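Local coordinates for protein iota-carrageenase, CgiA (Alteromonas, PDB 3LMW) that hydrolyses internal 1,4-beta linkages of iota-carrageenans, sulfated galactans of red algal cell walls, with inversion of anomeric configuration, at residues A[120-125]-A[148-153]; A[183-188]-A[208-213]; A[310-315]-A[327-332]; A[334-339]-A[415-420]. All coordinates share one frame; numbering follows the deposited sequence.

In the fold
Along the chain the four contacts follow one another without overlap. Interactions 1 and 2 are neighbouring steps of the beta-helix: their centres lie about 10 Å apart, and strands 144-152 and 178-186, one from each, pair directly, so the four strands continue one parallel face of the solenoid. Interactions 3 and 4 lie on the other side of the chain's centre from interaction 1, with about 41 Å between the centres of 1 and 3. They are about 12 Å apart centre to centre and are tied by the Cys-310 to Cys-334 disulfide and by Val-328 packing on Leu-335. The first pair thus builds the repetitive scaffold, while the second joins irregular loops and helix 332-342 at its far end.

Interaction 1 (A[120-125]-A[148-153]); sequences GFLVDF and NFTIDD. With NI (nickel (II) ion), chain E.
Phe-121 and Phe-149 stand side by side on the inner face, with Phe-149 CB over the centre of the Phe-121 ring, 3.5 Å from its centroid. CG of Phe-121 lies between its backbone N and carbonyl carbon (chi1 62°), as in Phe-149, leaving the rings near parallel but slid apart. Were the ring lost to an alanine here, Phe-149 would probably lose that covering face and a gap open beside Ile-87. Along the strands Phe-121 N reaches Asn-148 O only weakly (3.5 Å), whereas the bonds from Thr-150 N to Phe-121 O, Val-123 N to Thr-150 O, Asp-152 N to Val-123 O and Phe-125 N to Asp-152 O are firm, the last 2.7 Å. This is the in-register parallel pairing of a right-handed beta-helix, with Phe-121, Val-123, Phe-149 and Ile-151 filling the interior and Leu-122, Thr-150, Asp-124 and Asp-152 on the other face. Asn-148 ND2 gives to Gly-116 O and Gly-118 O, and Asp-153 OD1 bonds Thr-156. Lys-126 forms a salt bridge with Asp-124 OD1 and gives to Asp-152 OD2. Asp-152 OD2 also binds nickel at 2.1 Å, beside a water, His-470 and His-472 of the C-terminal tag, probably a site made by the construct.

Interaction 2 (A[183-188]-A[208-213]); sequences IKQNNA and LHSEGG
Lys-184 lays its aliphatic chain over one face of the His-209 imidazole, with CE 3.7 Å from the ring centroid and almost on the ring normal, a CH-pi contact. Both side chains leave their strands in the same direction, and the bend of the lysine at chi2 (71°) brings CD and CE above the ring, CD reaching 3.5 Å from His-209 ND1. A long flexible lysine suits this place, since its methylenes can lie on the ring. On the other face of the strands Ile-183 CD1 meets Leu-208 CD2 at 4.0 Å, both pointing into the solenoid interior. Where the strands end, Glu-211 turns back to the partner strand. With CG anti to the backbone N (chi1 171°) and the chain extended beyond it, OE2 takes Asn-187 N at 3.1 Å through its anti lone pair, while Glu-211 O accepts Ala-188 N at 3.0 Å. One residue therefore holds two successive backbone NH groups of the turn.

Further out, Glu-211 OE1 has a long, weak ion pair with Lys-245 and a weak hydrogen bond with His-468. Ser-244 OG bonds His-209 NE2 and so fixes the ring's rotation, and Ser-160 engages Gln-185 OE1. Ser-210 OG gives to Gly-212 O at 2.8 Å, bracing the turn where Gly-212 and Gly-213 adopt the positive phi values that favour glycine. The two strands run parallel, their short axes only 2° apart, within a beta-helix face: strand 144-152 pairs with the other edge of 178-186, and strand 232-244 with that of 203-211.

Interaction 3 (A[310-315]-A[327-332]); sequences CAQTPY and RVTQKD
Gln-312 and Arg-327 lie alongside each other, pointing the same way, at one end of a single beta bridge between two loops. Ala-311 and Val-328 form its non-hydrogen-bonded pair, with the chains running in opposite directions. One flanking bond is Gln-312 N to Arg-327 O at 2.7 Å. The other, Thr-329 N to Cys-310 O at 3.0 Å, is less regular, since the donor stands above the carbonyl plane, 59° out of it. The glutamine has CG anti to its carbonyl carbon (chi1 -65°) and bends again at chi2 (-70°); this fold carries Gln-312 CB and CG across Arg-327 CB, both at 3.9 Å, and turns the amide toward Thr-329, whose side chain it meets at about a right angle. A flexible polar chain suits this solvent-facing spot. Val-328 turns the other way, into the protein against Leu-285 and Leu-335, as a compact branched residue can. Thr-329 OG1 hydrogen-bonds Gly-309 O. The Arg-327 guanidinium makes a cation-pi contact with Phe-282 in the conformer described, but a second conformer makes this doubtful. Beyond Gln-312 a water spans the backbones, giving to Thr-313 O and accepting from Arg-327 N, each at 2.8 Å.

Interaction 4 (A[334-339]-A[415-420]); sequences CLDKAK and TSKYDY
Leu-335 and Tyr-418 meet where helix 332-342, which lies between strands 262-270 and 352-360 of the beta-helix but outside its regular strands, packs on the loop leading to strand 422-430. Leu-335 CG comes within 4.2 Å of Tyr-418 CE1, approaching the ring obliquely, while the CD2 branch of Leu-335 reaches across to Thr-415 CG2 at 4.0 Å, the two chains crossing at about a right angle. A branched apolar chain is apt here because its branches serve different neighbours. CD1 goes the other way, to Val-328. Tyrosine suits the opposing place: its broad ring rests between the helix and the loop residues Glu-345 and Pro-346, and Tyr-418 OH is carried toward the more exposed side, 3.9 Å from Asp-336 OD1.

Asp-336, one residue on along the helix, adds an ionic interaction there. Lys-417 sets CG anti to its carbonyl carbon (chi1 -44°) and then runs out extended, its CB lying toward the edge of one face of the Tyr-418 ring, to bring NZ crosswise to the carboxylate. With an asparagine in place of Asp-336, the ammonium would probably lose its charged mate and the lysine chain be freer to swing into solvent. The salt bridge is modest in strength, and both of its hydrogen bonds are weak: Lys-417 NZ lies 3.2 Å from Asp-336 OD1 and 3.5 Å from Asp-336 OD2.

Interaction 1 (A[120-125]-A[148-153])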
loop_
_atom_site.group_PDB
_atom_site.type_symbol
_atom_site.label_atom_id
_atom_site.label_comp_id
_atom_site.label_asym_id
_atom_site.label_seq_id
_atom_site.Cartn_x
_atom_site.Cartn_y
_atom_site.Cartn_z
ATOM N N GLY A 120 4.359 -20.932 -7.456
ATOM C CA GLY A 120 4.136 -20.091 -6.300
ATOM C C GLY A 120 3.240 -20.749 -5.291
ATOM O O GLY A 120 2.554 -21.733 -5.599
ATOM N N PHE A 121 3.225 -20.202 -4.086
ATOM C CA PHE A 121 2.526 -20.820 -2.957
ATOM C C PHE A 121 1.428 -19.904 -2.451
ATOM O O PHE A 121 1.139 -18.885 -3.041
ATOM C CB PHE A 121 3.536 -21.151 -1.853
ATOM C CG PHE A 121 4.225 -19.951 -1.287
ATOM C CD1 PHE A 121 5.361 -19.432 -1.900
ATOM C CD2 PHE A 121 3.721 -19.324 -0.145
ATOM C CE1 PHE A 121 5.992 -18.344 -1.392
ATOM C CE2 PHE A 121 4.336 -18.224 0.387
ATOM C CZ PHE A 121 5.477 -17.734 -0.227
ATOM N N LEU A 122 0.789 -20.236 -1.359
ATOM C CA LEU A 122 -0.325 -19.394 -0.950
ATOM C C LEU A 122 -0.111 -18.918 0.461
ATOM O O LEU A 122 0.245 -19.723 1.347
ATOM C CB LEU A 122 -1.635 -20.156 -1.059
ATOM C CG LEU A 122 -2.933 -19.465 -0.679
ATOM C CD1 LEU A 122 -3.366 -18.548 -1.803
ATOM C CD2 LEU A 122 -4.010 -20.505 -0.398
ATOM N N VAL A 123 -0.288 -17.609 0.669
ATOM C CA VAL A 123 -0.598 -17.112 2.022
ATOM C C VAL A 123 -2.126 -17.031 2.137
ATOM O O VAL A 123 -2.782 -16.408 1.315
ATOM C CB VAL A 123 0.057 -15.773 2.256
ATOM C CG1 VAL A 123 -0.333 -15.229 3.611
ATOM C CG2 VAL A 123 1.601 -15.904 2.095
ATOM N N ASP A 124 -2.720 -17.696 3.111
ATOM C CA ASP A 124 -4.210 -17.741 3.174
ATOM C C ASP A 124 -4.743 -17.010 4.389
ATOM O O ASP A 124 -4.391 -17.379 5.502
ATOM C CB ASP A 124 -4.685 -19.188 3.230
ATOM C CG ASP A 124 -6.188 -19.331 3.076
ATOM O OD1 ASP A 124 -6.903 -18.392 2.630
ATOM O OD2 ASP A 124 -6.677 -20.433 3.437
ATOM N N PHE A 125 -5.558 -15.979 4.187
ATOM C CA PHE A 125 -6.195 -15.253 5.309
ATOM C C PHE A 125 -7.718 -15.541 5.423
ATOM O O PHE A 125 -8.380 -15.017 6.293
ATOM C CB PHE A 125 -5.995 -13.714 5.202
ATOM C CG PHE A 125 -4.579 -13.214 5.444
ATOM C CD1 PHE A 125 -3.599 -14.013 6.046
ATOM C CD2 PHE A 125 -4.249 -11.899 5.096
ATOM C CE1 PHE A 125 -2.272 -13.483 6.274
ATOM C CE2 PHE A 125 -2.966 -11.359 5.301
ATOM C CZ PHE A 125 -1.975 -12.144 5.909
ATOM N N ASN A 148 7.337 -14.540 -6.086
ATOM C CA ASN A 148 6.471 -15.747 -6.000
ATOM C C ASN A 148 5.287 -16.432 -5.286
ATOM O O ASN A 148 5.405 -17.562 -4.779
ATOM C CB ASN A 148 7.307 -16.535 -7.045
ATOM C CG ASN A 148 6.558 -17.577 -7.853
ATOM O OD1 ASN A 148 5.550 -17.296 -8.490
ATOM N ND2 ASN A 148 7.132 -18.782 -7.912
ATOM N N PHE A 149 4.195 -15.683 -5.094
ATOM C CA PHE A 149 3.029 -16.225 -4.370
ATOM C C PHE A 149 1.727 -15.489 -4.559
ATOM O O PHE A 149 1.675 -14.414 -5.100
ATOM C CB PHE A 149 3.315 -16.416 -2.856
ATOM C CG PHE A 149 3.835 -15.175 -2.155
ATOM C CD1 PHE A 149 5.196 -14.845 -2.206
ATOM C CD2 PHE A 149 2.964 -14.340 -1.456
ATOM C CE1 PHE A 149 5.689 -13.682 -1.563
ATOM C CE2 PHE A 149 3.438 -13.184 -0.795
ATOM C CZ PHE A 149 4.793 -12.845 -0.849
ATOM N N THR A 150 0.663 -16.102 -4.076
ATOM C CA THR A 150 -0.650 -15.505 -4.035
ATOM C C THR A 150 -0.957 -15.233 -2.573
ATOM O O THR A 150 -0.603 -16.049 -1.708
ATOM C CB THR A 150 -1.673 -16.472 -4.601
ATOM O OG1 THR A 150 -1.352 -16.711 -5.969
ATOM C CG2 THR A 150 -3.074 -15.889 -4.579
ATOM N N ILE A 151 -1.552 -14.066 -2.302
ATOM C CA ILE A 151 -2.182 -13.765 -1.007
ATOM C C ILE A 151 -3.697 -13.806 -1.165
ATOM O O ILE A 151 -4.310 -13.003 -1.914
ATOM C CB ILE A 151 -1.750 -12.392 -0.442
ATOM C CG1 ILE A 151 -0.224 -12.371 -0.209
ATOM C CG2 ILE A 151 -2.541 -12.052 0.849
ATOM C CD1 ILE A 151 0.377 -10.919 -0.151
ATOM N N ASP A 152 -4.296 -14.763 -0.472
ATOM C CA ASP A 152 -5.736 -14.860 -0.403
ATOM C C ASP A 152 -6.204 -14.055 0.796
ATOM O O ASP A 152 -6.141 -14.519 1.935
ATOM C CB ASP A 152 -6.118 -16.306 -0.257
ATOM C CG ASP A 152 -6.618 -16.887 -1.524
ATOM O OD1 ASP A 152 -6.472 -16.214 -2.591
ATOM O OD2 ASP A 152 -7.152 -18.015 -1.451
ATOM N N ASP A 153 -6.600 -12.813 0.545
ATOM C CA ASP A 153 -6.940 -11.909 1.611
ATOM C C ASP A 153 -8.433 -12.048 1.964
ATOM O O ASP A 153 -9.192 -12.709 1.278
ATOM C CB ASP A 153 -6.622 -10.483 1.155
ATOM C CG ASP A 153 -6.517 -9.471 2.323
ATOM O OD1 ASP A 153 -7.023 -9.715 3.448
ATOM O OD2 ASP A 153 -5.906 -8.402 2.101
HETATM NI NI NI E . -7.824 -18.810 -3.263
HETATM O O HOH W 1 -8.870 -20.984 -2.911
#

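Interaction 2 (A[183-188]-A[208-213])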
loop_
_atom_site.group_PDB
_atom_site.type_symbol
_atom_site.label_atom_id
_atom_site.label_comp_id
_atom_site.label_asym_id
_atom_site.label_seq_id
_atom_site.Cartn_x
_atom_site.Cartn_y
_atom_site.Cartn_z
ATOM N N ILE A 183 3.693 -11.267 -7.276
ATOM C CA ILE A 183 2.724 -11.464 -6.222
ATOM C C ILE A 183 1.359 -11.022 -6.727
ATOM O O ILE A 183 1.220 -9.962 -7.360
ATOM C CB ILE A 183 3.101 -10.725 -4.924
ATOM C CG1 ILE A 183 4.531 -11.091 -4.500
ATOM C CG2 ILE A 183 2.067 -11.054 -3.789
ATOM C CD1 ILE A 183 5.256 -9.979 -3.768
ATOM N N LYS A 184 0.375 -11.878 -6.477
ATOM C CA LYS A 184 -1.038 -11.610 -6.708
ATOM C C LYS A 184 -1.673 -11.572 -5.344
ATOM O O LYS A 184 -1.380 -12.435 -4.494
ATOM C CB LYS A 184 -1.692 -12.753 -7.461
ATOM C CG LYS A 184 -3.193 -12.647 -7.550
ATOM C CD LYS A 184 -3.594 -11.537 -8.489
ATOM C CE LYS A 184 -5.087 -11.203 -8.409
ATOM N NZ LYS A 184 -6.087 -12.039 -9.174
ATOM N N GLN A 185 -2.547 -10.581 -5.161
ATOM C CA GLN A 185 -3.402 -10.488 -3.991
ATOM C C GLN A 185 -4.852 -10.579 -4.418
ATOM O O GLN A 185 -5.264 -9.877 -5.345
ATOM C CB GLN A 185 -3.167 -9.181 -3.226
ATOM C CG GLN A 185 -3.971 -9.092 -1.920
ATOM C CD GLN A 185 -3.363 -8.089 -0.898
ATOM O OE1 GLN A 185 -2.161 -7.749 -0.954
ATOM N NE2 GLN A 185 -4.193 -7.606 0.017
ATOM N N ASN A 186 -5.623 -11.414 -3.717
ATOM C CA ASN A 186 -7.077 -11.485 -3.900
ATOM C C ASN A 186 -7.838 -10.887 -2.731
ATOM O O ASN A 186 -7.397 -11.000 -1.606
ATOM C CB ASN A 186 -7.528 -12.936 -4.048
ATOM C CG ASN A 186 -7.068 -13.564 -5.332
ATOM O OD1 ASN A 186 -6.428 -14.629 -5.308
ATOM N ND2 ASN A 186 -7.392 -12.920 -6.473
ATOM N N ASN A 187 -9.002 -10.313 -3.011
ATOM C CA ASN A 187 -9.963 -9.797 -2.034
ATOM C C ASN A 187 -9.374 -8.805 -1.030
ATOM O O ASN A 187 -9.500 -9.008 0.187
ATOM C CB ASN A 187 -10.745 -10.926 -1.327
ATOM C CG ASN A 187 -12.154 -10.454 -0.811
ATOM O OD1 ASN A 187 -12.626 -9.356 -1.141
ATOM N ND2 ASN A 187 -12.816 -11.296 -0.020
ATOM N N ALA A 188 -8.724 -7.744 -1.538
ATOM C CA ALA A 188 -8.184 -6.689 -0.675
ATOM C C ALA A 188 -9.213 -5.605 -0.374
ATOM O O ALA A 188 -10.084 -5.309 -1.196
ATOM C CB ALA A 188 -6.906 -6.085 -1.217
ATOM N N LEU A 208 3.063 -7.261 -10.164
ATOM C CA LEU A 208 2.262 -7.227 -8.969
ATOM C C LEU A 208 0.843 -6.915 -9.368
ATOM O O LEU A 208 0.586 -6.059 -10.233
ATOM C CB LEU A 208 2.805 -6.192 -7.986
ATOM C CG LEU A 208 4.293 -6.175 -7.616
ATOM C CD1 LEU A 208 4.598 -4.910 -6.808
ATOM C CD2 LEU A 208 4.624 -7.419 -6.821
ATOM N N HIS A 209 -0.092 -7.633 -8.753
ATOM C CA HIS A 209 -1.506 -7.474 -9.118
ATOM C C HIS A 209 -2.384 -7.435 -7.856
ATOM O O HIS A 209 -2.350 -8.353 -7.042
ATOM C CB HIS A 209 -1.878 -8.623 -10.073
ATOM C CG HIS A 209 -3.294 -8.614 -10.586
ATOM N ND1 HIS A 209 -3.779 -9.614 -11.409
ATOM C CD2 HIS A 209 -4.334 -7.770 -10.377
ATOM C CE1 HIS A 209 -5.041 -9.362 -11.710
ATOM N NE2 HIS A 209 -5.404 -8.255 -11.090
ATOM N N SER A 210 -3.170 -6.382 -7.693
ATOM C CA SER A 210 -4.144 -6.382 -6.607
ATOM C C SER A 210 -5.632 -6.390 -7.016
ATOM O O SER A 210 -6.103 -5.572 -7.805
ATOM C CB SER A 210 -3.849 -5.294 -5.555
ATOM O OG SER A 210 -4.652 -5.486 -4.392
ATOM N N GLU A 211 -6.365 -7.355 -6.482
ATOM C CA GLU A 211 -7.817 -7.382 -6.695
ATOM C C GLU A 211 -8.395 -6.559 -5.565
ATOM O O GLU A 211 -8.448 -6.999 -4.409
ATOM C CB GLU A 211 -8.402 -8.822 -6.702
ATOM C CG GLU A 211 -9.955 -8.838 -6.696
ATOM C CD GLU A 211 -10.559 -10.254 -6.702
ATOM O OE1 GLU A 211 -11.075 -10.674 -7.792
ATOM O OE2 GLU A 211 -10.494 -10.938 -5.625
ATOM N N GLY A 212 -8.810 -5.358 -5.905
ATOM C CA GLY A 212 -9.289 -4.438 -4.879
ATOM C C GLY A 212 -8.187 -3.545 -4.334
ATOM O O GLY A 212 -6.980 -3.913 -4.351
ATOM N N GLY A 213 -8.592 -2.385 -3.826
ATOM C CA GLY A 213 -7.596 -1.480 -3.260
ATOM C C GLY A 213 -6.623 -0.997 -4.332
ATOM O O GLY A 213 -7.015 -0.756 -5.481
#

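Interaction 3 (A[310-315]-A[327-332])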
loop_
_atom_site.group_PDB
_atom_site.type_symbol
_atom_site.label_atom_id
_atom_site.label_comp_id
_atom_site.label_asym_id
_atom_site.label_seq_id
_atom_site.Cartn_x
_atom_site.Cartn_y
_atom_site.Cartn_z
ATOM N N CYS A 310 -7.793 29.620 7.405
ATOM C CA CYS A 310 -6.601 28.841 7.028
ATOM C C CYS A 310 -6.466 27.493 7.738
ATOM O O CYS A 310 -5.518 26.755 7.503
ATOM C CB CYS A 310 -5.308 29.653 7.233
ATOM S SG CYS A 310 -5.063 30.977 6.011
ATOM N N ALA A 311 -7.406 27.166 8.611
ATOM C CA ALA A 311 -7.403 25.844 9.214
ATOM C C ALA A 311 -8.637 25.057 8.768
ATOM O O ALA A 311 -9.733 25.591 8.663
ATOM C CB ALA A 311 -7.319 25.953 10.724
ATOM N N GLN A 312 -8.443 23.790 8.457
ATOM C CA GLN A 312 -9.563 22.899 8.270
ATOM C C GLN A 312 -9.953 22.395 9.650
ATOM O O GLN A 312 -9.241 22.598 10.631
ATOM C CB GLN A 312 -9.191 21.715 7.342
ATOM C CG GLN A 312 -8.853 22.090 5.878
ATOM C CD GLN A 312 -10.066 22.557 5.057
ATOM O OE1 GLN A 312 -10.171 23.734 4.693
ATOM N NE2 GLN A 312 -10.981 21.637 4.766
ATOM N N THR A 313 -11.082 21.706 9.698
ATOM C CA THR A 313 -11.637 21.126 10.910
ATOM C C THR A 313 -10.681 20.149 11.576
ATOM O O THR A 313 -10.440 19.080 11.071
ATOM C CB THR A 313 -12.970 20.426 10.583
ATOM O OG1 THR A 313 -13.783 21.303 9.784
ATOM C CG2 THR A 313 -13.733 20.072 11.852
ATOM N N PRO A 314 -10.144 20.513 12.727
ATOM C CA PRO A 314 -9.245 19.638 13.457
ATOM C C PRO A 314 -9.921 18.364 13.962
ATOM O O PRO A 314 -11.008 18.424 14.543
ATOM C CB PRO A 314 -8.837 20.481 14.669
ATOM C CG PRO A 314 -9.387 21.840 14.443
ATOM C CD PRO A 314 -10.490 21.722 13.481
ATOM N N TYR A 315 -9.266 17.225 13.764
ATOM C CA TYR A 315 -9.761 15.938 14.248
ATOM C C TYR A 315 -9.005 15.469 15.500
ATOM O O TYR A 315 -7.950 16.032 15.849
ATOM C CB TYR A 315 -9.670 14.886 13.138
ATOM C CG TYR A 315 -8.269 14.627 12.630
ATOM C CD1 TYR A 315 -7.359 13.866 13.379
ATOM C CD2 TYR A 315 -7.851 15.131 11.394
ATOM C CE1 TYR A 315 -6.058 13.616 12.913
ATOM C CE2 TYR A 315 -6.546 14.889 10.911
ATOM C CZ TYR A 315 -5.659 14.130 11.680
ATOM O OH TYR A 315 -4.385 13.886 11.228
ATOM N N ARG A 327 -5.624 20.173 9.274
ATOM C CA ARG A 327 -5.102 20.376 7.926
ATOM C C ARG A 327 -5.093 21.871 7.628
ATOM O O ARG A 327 -6.076 22.568 7.902
ATOM C CB ARG A 327 -5.964 19.659 6.872
ATOM C CG ARG A 327 -5.551 18.241 6.545
ATOM C CD ARG A 327 -6.398 17.624 5.402
ATOM N NE ARG A 327 -6.324 18.373 4.141
ATOM C CZ ARG A 327 -6.371 17.835 2.918
ATOM N NH1 ARG A 327 -6.470 16.524 2.749
ATOM N NH2 ARG A 327 -6.290 18.631 1.857
ATOM N N VAL A 328 -3.991 22.357 7.065
ATOM C CA VAL A 328 -3.943 23.721 6.594
ATOM C C VAL A 328 -4.776 23.774 5.330
ATOM O O VAL A 328 -4.678 22.900 4.498
ATOM C CB VAL A 328 -2.493 24.181 6.325
ATOM C CG1 VAL A 328 -2.429 25.625 5.742
ATOM C CG2 VAL A 328 -1.683 24.083 7.612
ATOM N N THR A 329 -5.631 24.772 5.201
ATOM C CA THR A 329 -6.393 24.956 3.986
ATOM C C THR A 329 -5.485 25.008 2.759
ATOM O O THR A 329 -4.363 25.499 2.845
ATOM C CB THR A 329 -7.149 26.243 4.089
ATOM O OG1 THR A 329 -7.931 26.192 5.278
ATOM C CG2 THR A 329 -8.052 26.469 2.880
ATOM N N GLN A 330 -5.975 24.514 1.620
ATOM C CA GLN A 330 -5.205 24.490 0.370
ATOM C C GLN A 330 -5.278 25.809 -0.375
ATOM O O GLN A 330 -5.891 25.893 -1.433
ATOM C CB GLN A 330 -5.731 23.375 -0.551
ATOM C CG GLN A 330 -5.502 21.942 -0.037
ATOM C CD GLN A 330 -4.013 21.519 -0.003
ATOM O OE1 GLN A 330 -3.257 21.890 0.907
ATOM N NE2 GLN A 330 -3.609 20.710 -0.990
ATOM N N LYS A 331 -4.671 26.842 0.179
ATOM C CA LYS A 331 -4.687 28.165 -0.430
ATOM C C LYS A 331 -3.253 28.643 -0.337
ATOM O O LYS A 331 -2.624 28.496 0.709
ATOM C CB LYS A 331 -5.639 29.076 0.337
ATOM C CG LYS A 331 -6.437 30.074 -0.496
ATOM C CD LYS A 331 -7.303 30.998 0.429
ATOM C CE LYS A 331 -6.989 32.522 0.325
ATOM N NZ LYS A 331 -7.878 33.291 -0.652
ATOM N N ASP A 332 -2.706 29.162 -1.435
ATOM C CA ASP A 332 -1.277 29.561 -1.448
ATOM C C ASP A 332 -0.936 30.481 -0.268
ATOM O O ASP A 332 0.047 30.250 0.444
ATOM C CB ASP A 332 -0.902 30.229 -2.769
ATOM C CG ASP A 332 -1.008 29.294 -3.949
ATOM O OD1 ASP A 332 -0.822 28.072 -3.753
ATOM O OD2 ASP A 332 -1.249 29.784 -5.074
HETATM O O HOH W 2 -8.034 18.753 9.615
#

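Interaction 4 (A[334-339]-A[415-420])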
loop_
_atom_site.group_PDB
_atom_site.type_symbol
_atom_site.label_atom_id
_atom_site.label_comp_id
_atom_site.label_asym_id
_atom_site.label_seq_id
_atom_site.Cartn_x
_atom_site.Cartn_y
_atom_site.Cartn_z
ATOM N N CYS A 334 -2.394 30.802 2.869
ATOM C CA CYS A 334 -2.315 29.990 4.083
ATOM C C CYS A 334 -1.073 29.139 4.120
ATOM O O CYS A 334 -0.342 29.128 5.114
ATOM C CB CYS A 334 -3.537 29.088 4.200
ATOM S SG CYS A 334 -5.073 29.997 4.190
ATOM N N LEU A 335 -0.857 28.416 3.022
ATOM C CA LEU A 335 0.290 27.562 2.850
ATOM C C LEU A 335 1.591 28.358 3.007
ATOM O O LEU A 335 2.574 27.864 3.592
ATOM C CB LEU A 335 0.205 26.910 1.477
ATOM C CG LEU A 335 -0.134 25.420 1.357
ATOM C CD1 LEU A 335 -0.543 24.777 2.682
ATOM C CD2 LEU A 335 -1.168 25.174 0.244
ATOM N N ASP A 336 1.586 29.594 2.513
ATOM C CA ASP A 336 2.736 30.455 2.694
ATOM C C ASP A 336 3.100 30.795 4.131
ATOM O O ASP A 336 4.272 30.651 4.523
ATOM C CB ASP A 336 2.562 31.735 1.920
ATOM C CG ASP A 336 3.501 31.823 0.777
ATOM O OD1 ASP A 336 4.160 30.799 0.446
ATOM O OD2 ASP A 336 3.556 32.920 0.198
ATOM N N LYS A 337 2.115 31.247 4.903
ATOM C CA LYS A 337 2.370 31.621 6.298
ATOM C C LYS A 337 2.769 30.403 7.102
ATOM O O LYS A 337 3.687 30.463 7.896
ATOM C CB LYS A 337 1.190 32.376 6.947
ATOM C CG LYS A 337 0.325 33.210 5.948
ATOM C CD LYS A 337 0.147 34.697 6.347
ATOM C CE LYS A 337 -1.009 35.395 5.562
ATOM N NZ LYS A 337 -2.422 34.914 5.919
ATOM N N ALA A 338 2.110 29.281 6.828
ATOM C CA ALA A 338 2.395 28.009 7.492
ATOM C C ALA A 338 3.818 27.541 7.251
ATOM O O ALA A 338 4.449 26.996 8.149
ATOM C CB ALA A 338 1.408 26.964 7.055
ATOM N N LYS A 339 4.307 27.750 6.035
ATOM C CA LYS A 339 5.732 27.592 5.740
ATOM C C LYS A 339 6.590 28.491 6.653
ATOM O O LYS A 339 7.480 28.003 7.363
ATOM C CB LYS A 339 6.023 27.822 4.236
ATOM C CG LYS A 339 7.504 27.698 3.790
ATOM C CD LYS A 339 8.231 26.473 4.402
ATOM C CE LYS A 339 9.754 26.497 4.117
ATOM N NZ LYS A 339 10.479 25.358 4.797
ATOM N N THR A 415 -2.597 23.643 -5.338
ATOM C CA THR A 415 -1.534 24.543 -4.905
ATOM C C THR A 415 -0.728 25.065 -6.091
ATOM O O THR A 415 -1.032 24.758 -7.244
ATOM C CB THR A 415 -0.580 23.855 -3.910
ATOM O OG1 THR A 415 0.429 23.137 -4.630
ATOM C CG2 THR A 415 -1.345 22.891 -3.017
ATOM N N SER A 416 0.299 25.855 -5.797
ATOM C CA SER A 416 1.135 26.416 -6.816
ATOM C C SER A 416 2.566 25.950 -6.561
ATOM O O SER A 416 3.256 25.525 -7.477
ATOM C CB SER A 416 1.016 27.943 -6.843
ATOM O OG SER A 416 1.735 28.551 -5.777
ATOM N N LYS A 417 3.008 25.979 -5.314
ATOM C CA LYS A 417 4.443 25.833 -5.052
ATOM C C LYS A 417 4.885 24.362 -4.881
ATOM O O LYS A 417 6.081 24.042 -5.040
ATOM C CB LYS A 417 4.899 26.723 -3.866
ATOM C CG LYS A 417 4.324 28.160 -3.879
ATOM C CD LYS A 417 5.040 29.089 -2.913
ATOM C CE LYS A 417 4.415 30.492 -2.930
ATOM N NZ LYS A 417 5.373 31.530 -2.450
ATOM N N TYR A 418 3.925 23.476 -4.583
ATOM C CA TYR A 418 4.251 22.099 -4.127
ATOM C C TYR A 418 3.645 21.065 -5.081
ATOM O O TYR A 418 3.785 19.839 -4.891
ATOM C CB TYR A 418 3.847 21.909 -2.642
ATOM C CG TYR A 418 4.021 23.223 -1.885
ATOM C CD1 TYR A 418 2.999 24.197 -1.897
ATOM C CD2 TYR A 418 5.244 23.549 -1.247
ATOM C CE1 TYR A 418 3.166 25.438 -1.261
ATOM C CE2 TYR A 418 5.424 24.812 -0.596
ATOM C CZ TYR A 418 4.375 25.742 -0.611
ATOM O OH TYR A 418 4.501 26.968 0.021
ATOM N N ASP A 419 2.987 21.592 -6.118
ATOM C CA ASP A 419 2.469 20.825 -7.236
ATOM C C ASP A 419 3.599 19.955 -7.758
ATOM O O ASP A 419 4.767 20.326 -7.675
ATOM C CB ASP A 419 1.947 21.805 -8.307
ATOM C CG ASP A 419 1.967 21.223 -9.732
ATOM O OD1 ASP A 419 1.233 20.228 -10.016
ATOM O OD2 ASP A 419 2.719 21.782 -10.574
ATOM N N TYR A 420 3.275 18.774 -8.250
ATOM C CA TYR A 420 4.298 17.957 -8.871
ATOM C C TYR A 420 3.706 17.362 -10.133
ATOM O O TYR A 420 2.491 17.475 -10.374
ATOM C CB TYR A 420 4.869 16.912 -7.901
ATOM C CG TYR A 420 3.887 15.845 -7.459
ATOM C CD1 TYR A 420 3.777 14.646 -8.157
ATOM C CD2 TYR A 420 3.074 16.034 -6.336
ATOM C CE1 TYR A 420 2.880 13.664 -7.760
ATOM C CE2 TYR A 420 2.175 15.065 -5.932
ATOM C CZ TYR A 420 2.078 13.880 -6.655
ATOM O OH TYR A 420 1.201 12.911 -6.268
#